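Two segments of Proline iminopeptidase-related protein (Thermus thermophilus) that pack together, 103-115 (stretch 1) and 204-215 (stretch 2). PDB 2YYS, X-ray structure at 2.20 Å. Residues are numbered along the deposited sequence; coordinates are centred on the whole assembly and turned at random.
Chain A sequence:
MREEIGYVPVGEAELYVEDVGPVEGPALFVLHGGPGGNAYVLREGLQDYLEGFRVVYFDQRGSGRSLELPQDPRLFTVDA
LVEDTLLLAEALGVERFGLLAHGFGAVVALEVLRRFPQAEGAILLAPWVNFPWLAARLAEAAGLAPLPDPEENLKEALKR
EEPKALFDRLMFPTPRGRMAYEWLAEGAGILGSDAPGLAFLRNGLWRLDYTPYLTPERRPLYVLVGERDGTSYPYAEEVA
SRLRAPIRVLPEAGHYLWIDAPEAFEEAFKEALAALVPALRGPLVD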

# COMPACT_ATOMS: atom_id res chain seq x y z
N GLY A 103 -2.07 -0.80 -1.97
CA GLY A 103 -1.71 -2.08 -2.55
C GLY A 103 -1.33 -3.09 -1.49
O GLY A 103 -2.07 -3.28 -0.53
N PHE A 104 -0.16 -3.72 -1.68
CA PHE A 104 0.39 -4.68 -0.74
C PHE A 104 0.59 -4.09 0.66
O PHE A 104 0.57 -4.82 1.64
N GLY A 105 0.79 -2.78 0.74
CA GLY A 105 0.81 -2.09 2.00
C GLY A 105 -0.33 -2.48 2.92
O GLY A 105 -0.17 -2.45 4.14
N ALA A 106 -1.48 -2.82 2.34
CA ALA A 106 -2.65 -3.22 3.12
C ALA A 106 -2.39 -4.41 4.03
O ALA A 106 -2.84 -4.42 5.15
N VAL A 107 -1.70 -5.44 3.53
CA VAL A 107 -1.39 -6.61 4.36
C VAL A 107 -0.54 -6.20 5.55
O VAL A 107 -0.76 -6.68 6.67
N VAL A 108 0.42 -5.31 5.30
CA VAL A 108 1.28 -4.85 6.37
C VAL A 108 0.44 -4.06 7.38
O VAL A 108 0.57 -4.28 8.57
N ALA A 109 -0.42 -3.18 6.90
CA ALA A 109 -1.27 -2.37 7.78
C ALA A 109 -2.22 -3.22 8.64
O ALA A 109 -2.38 -2.97 9.83
N LEU A 110 -2.84 -4.22 8.03
CA LEU A 110 -3.74 -5.11 8.75
C LEU A 110 -3.00 -5.94 9.80
O LEU A 110 -3.51 -6.14 10.89
N GLU A 111 -1.79 -6.39 9.48
CA GLU A 111 -0.97 -7.09 10.46
C GLU A 111 -0.49 -6.16 11.58
O GLU A 111 -0.42 -6.59 12.73
N VAL A 112 -0.18 -4.91 11.26
CA VAL A 112 0.16 -3.92 12.29
C VAL A 112 -1.05 -3.73 13.23
O VAL A 112 -0.90 -3.76 14.44
N LEU A 113 -2.23 -3.52 12.67
CA LEU A 113 -3.44 -3.39 13.49
C LEU A 113 -3.69 -4.61 14.37
O LEU A 113 -4.01 -4.49 15.54
N ARG A 114 -3.53 -5.80 13.80
CA ARG A 114 -3.85 -7.02 14.52
C ARG A 114 -2.93 -7.20 15.73
O ARG A 114 -3.38 -7.56 16.81
N ARG A 115 -1.65 -6.92 15.53
CA ARG A 115 -0.64 -7.17 16.55
C ARG A 115 -0.45 -6.00 17.51
O ARG A 115 0.08 -6.19 18.60
N GLY A 204 7.49 -17.12 -1.48
CA GLY A 204 6.13 -17.60 -1.72
C GLY A 204 5.01 -16.56 -1.66
O GLY A 204 3.86 -16.89 -1.33
N LEU A 205 5.32 -15.30 -2.00
CA LEU A 205 4.34 -14.22 -1.91
C LEU A 205 3.10 -14.47 -2.77
O LEU A 205 2.00 -14.16 -2.37
N TRP A 206 3.30 -15.02 -3.96
CA TRP A 206 2.18 -15.30 -4.86
C TRP A 206 1.22 -16.40 -4.39
O TRP A 206 0.13 -16.52 -4.94
N ARG A 207 1.62 -17.17 -3.39
CA ARG A 207 0.71 -18.11 -2.73
C ARG A 207 -0.07 -17.47 -1.58
O ARG A 207 -0.98 -18.09 -1.04
N LEU A 208 0.29 -16.26 -1.18
CA LEU A 208 -0.31 -15.66 0.01
C LEU A 208 -1.73 -15.18 -0.25
O LEU A 208 -1.96 -14.27 -1.04
N ASP A 209 -2.68 -15.82 0.41
CA ASP A 209 -4.04 -15.33 0.50
C ASP A 209 -4.34 -14.94 1.94
O ASP A 209 -4.65 -15.79 2.76
N TYR A 210 -4.26 -13.65 2.22
CA TYR A 210 -4.53 -13.10 3.55
C TYR A 210 -6.03 -13.09 3.92
O TYR A 210 -6.38 -12.81 5.08
N THR A 211 -6.90 -13.37 2.96
CA THR A 211 -8.35 -13.31 3.17
C THR A 211 -8.88 -13.92 4.48
O THR A 211 -9.68 -13.27 5.15
N PRO A 212 -8.48 -15.14 4.84
CA PRO A 212 -9.05 -15.79 6.04
C PRO A 212 -8.75 -15.06 7.35
O PRO A 212 -9.44 -15.26 8.33
N TYR A 213 -7.72 -14.21 7.35
CA TYR A 213 -7.32 -13.48 8.55
C TYR A 213 -8.10 -12.18 8.72
O TYR A 213 -8.01 -11.53 9.76
N LEU A 214 -8.90 -11.83 7.72
CA LEU A 214 -9.79 -10.66 7.80
C LEU A 214 -11.04 -10.95 8.64
O LEU A 214 -11.86 -11.79 8.28
N THR A 215 -11.17 -10.24 9.76
CA THR A 215 -12.36 -10.33 10.60
C THR A 215 -12.77 -8.92 11.03
O THR A 215 -12.00 -7.98 10.86

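The apolar contacts run along one side of the helix of stretch 1. V107, L110, E111 and R114 fall at i, i+3, i+4 and i+7, so one side of the helix meets stretch 2; F104 also makes contact. V108 has its CA-to-CB bond directed away, and A106, A109, V112 and L113 make no contact.

The CB of F104 starts sideways, but with chi1 t the ring end comes nearer to stretch 2. F104 CE1 is 3.7 Å from L205 CD1. The approach to the ring is oblique. L205 points toward the helix in a t, p rotamer.

V107, also t, starts sideways and touches two residues. V107 CG1 lies 4.1 Å from Y210 CD1 and sits over one face of the tyrosine ring. The same V107 CG1 is 4.5 Å from L208 CD2, a looser contact. L208 points toward stretch 1 and is t, p like L205.

L110 points toward stretch 2 with rotamer m, t. L110 CB is 3.8 Å from Y210 CE2, an oblique approach to the ring. L110 CD1 meets L214 CD2 at 3.8 Å. L214 is also m, t; its CB starts sideways, and its end comes nearer to the helix.

Y210 is the centre of the contact. It points toward stretch 1 with chi1 t and chi2 72°, and has the largest area covered by the other stretch, 106 Å² of residue surface. Its ring packs against V107 and L110, while its hydroxyl reaches the polar end of the interface. One side chain thus joins the apolar and polar parts.

The hydrogen bond across the stretches is from Y210 OH to E111 OE2, at a short 2.5 Å. The carboxylate oxygen lies at the edge of the tyrosine ring, near its plane. E111 starts sideways, and chi1 m and chi2 m bring its end nearer to Y210.

R114 holds the same carboxylate from within the helix. R114 NE donates to E111 OE2 at 2.9 Å, and R114 NH2 donates to E111 OE1 at 2.9 Å. Both bonds are nearly straight and belong to a salt bridge. E111 OE2 therefore accepts from both Y210 and R114. R114 points toward stretch 2 with chi1 to chi3 t, t, p. R114 NE is 4.4 Å from Y210 OH, a contact at the guanidinium edge.

In stretch 2, D209 OD1 accepts from T211 OG1 at 2.5 Å and from T211 N at 3.1 Å. These bonds tie together the residues flanking Y210.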

# COMPACT_ATOMS: atom_id res chain seq x y z
CB PHE A 104 1.73 -5.22 -1.24
CG PHE A 104 2.34 -6.27 -0.34
CD1 PHE A 104 1.64 -7.43 -0.04
CD2 PHE A 104 3.58 -6.08 0.22
CE1 PHE A 104 2.19 -8.39 0.81
CE2 PHE A 104 4.14 -7.03 1.05
CZ PHE A 104 3.45 -8.17 1.35
CB ALA A 106 -3.83 -3.53 2.22
CB VAL A 107 -0.67 -7.74 3.58
CG1 VAL A 107 -0.23 -8.87 4.51
CG2 VAL A 107 -1.58 -8.30 2.53
CB VAL A 108 2.46 -3.98 5.85
CG1 VAL A 108 3.33 -3.53 7.01
CG2 VAL A 108 3.29 -4.76 4.82
CB ALA A 109 -2.09 -1.39 6.96
CB LEU A 110 -4.49 -6.02 7.78
CG LEU A 110 -5.46 -5.22 6.92
CD1 LEU A 110 -5.79 -5.94 5.63
CD2 LEU A 110 -6.73 -4.90 7.70
CB GLU A 111 0.22 -7.78 9.79
CG GLU A 111 -0.16 -9.10 9.17
CD GLU A 111 -0.56 -10.11 10.23
OE1 GLU A 111 0.34 -10.58 10.97
OE2 GLU A 111 -1.78 -10.40 10.34
CB VAL A 112 0.60 -2.58 11.69
CG1 VAL A 112 0.59 -1.48 12.75
CG2 VAL A 112 1.98 -2.69 11.08
CB LEU A 113 -4.67 -3.15 12.61
CG LEU A 113 -4.82 -1.76 12.02
CD1 LEU A 113 -5.82 -1.82 10.87
CD2 LEU A 113 -5.27 -0.77 13.06
CB ARG A 114 -3.75 -8.22 13.59
CG ARG A 114 -4.27 -9.52 14.20
CD ARG A 114 -4.11 -10.73 13.31
NE ARG A 114 -2.71 -11.03 13.00
CZ ARG A 114 -1.84 -11.63 13.82
NH1 ARG A 114 -2.19 -12.02 15.04
NH2 ARG A 114 -0.60 -11.85 13.41
CB ARG A 115 0.70 -7.53 15.91
CG ARG A 115 0.63 -8.80 15.09
CD ARG A 115 1.87 -9.14 14.33
NE ARG A 115 3.03 -9.15 15.21
CZ ARG A 115 4.29 -9.19 14.80
NH1 ARG A 115 4.59 -9.23 13.51
NH2 ARG A 115 5.26 -9.20 15.70
CB LEU A 205 4.95 -12.88 -2.33
CG LEU A 205 3.99 -11.66 -2.27
CD1 LEU A 205 3.62 -11.34 -0.84
CD2 LEU A 205 4.61 -10.45 -2.91
CB TRP A 206 2.69 -15.54 -6.27
CG TRP A 206 3.14 -14.27 -6.85
CD1 TRP A 206 4.40 -13.77 -6.85
CD2 TRP A 206 2.31 -13.28 -7.44
NE1 TRP A 206 4.42 -12.53 -7.43
CE2 TRP A 206 3.15 -12.20 -7.81
CE3 TRP A 206 0.94 -13.18 -7.71
CZ2 TRP A 206 2.66 -11.05 -8.43
CZ3 TRP A 206 0.46 -12.04 -8.33
CH2 TRP A 206 1.32 -10.99 -8.68
CB ARG A 207 1.47 -19.34 -2.22
CG ARG A 207 2.16 -20.14 -3.33
CD ARG A 207 2.75 -21.47 -2.87
NE ARG A 207 3.67 -21.31 -1.74
CZ ARG A 207 5.00 -21.10 -1.83
NH1 ARG A 207 5.61 -21.02 -3.00
NH2 ARG A 207 5.72 -20.98 -0.72
CB LEU A 208 0.53 -14.49 0.54
CG LEU A 208 -0.11 -13.73 1.70
CD1 LEU A 208 -0.29 -14.62 2.94
CD2 LEU A 208 0.71 -12.49 2.04
CB ASP A 209 -5.03 -16.38 0.01
CG ASP A 209 -6.46 -15.90 0.07
OD1 ASP A 209 -6.69 -14.68 0.18
OD2 ASP A 209 -7.43 -16.69 0.02
CB TYR A 210 -3.95 -11.68 3.63
CG TYR A 210 -3.88 -11.12 5.03
CD1 TYR A 210 -2.95 -11.61 5.94
CD2 TYR A 210 -4.76 -10.13 5.45
CE1 TYR A 210 -2.89 -11.12 7.25
CE2 TYR A 210 -4.71 -9.64 6.75
CZ TYR A 210 -3.77 -10.14 7.64
OH TYR A 210 -3.72 -9.65 8.93
CB THR A 211 -9.11 -13.96 2.00
OG1 THR A 211 -8.73 -13.35 0.77
CG2 THR A 211 -10.60 -13.69 2.10
CB PRO A 212 -8.40 -17.19 6.05
CG PRO A 212 -7.81 -17.38 4.70
CD PRO A 212 -7.47 -16.00 4.18
CB TYR A 213 -5.80 -13.27 8.54
CG TYR A 213 -5.06 -14.59 8.28
CD1 TYR A 213 -5.13 -15.64 9.20
CD2 TYR A 213 -4.36 -14.80 7.09
CE1 TYR A 213 -4.48 -16.87 8.95
CE2 TYR A 213 -3.71 -16.03 6.84
CZ TYR A 213 -3.78 -17.06 7.78
OH TYR A 213 -3.15 -18.27 7.55
CB LEU A 214 -10.24 -10.24 6.40
CG LEU A 214 -9.16 -9.97 5.36
CD1 LEU A 214 -9.84 -9.79 4.00
CD2 LEU A 214 -8.32 -8.76 5.74
CB THR A 215 -12.07 -11.19 11.86
OG1 THR A 215 -11.04 -10.58 12.62
CG2 THR A 215 -11.51 -12.56 11.50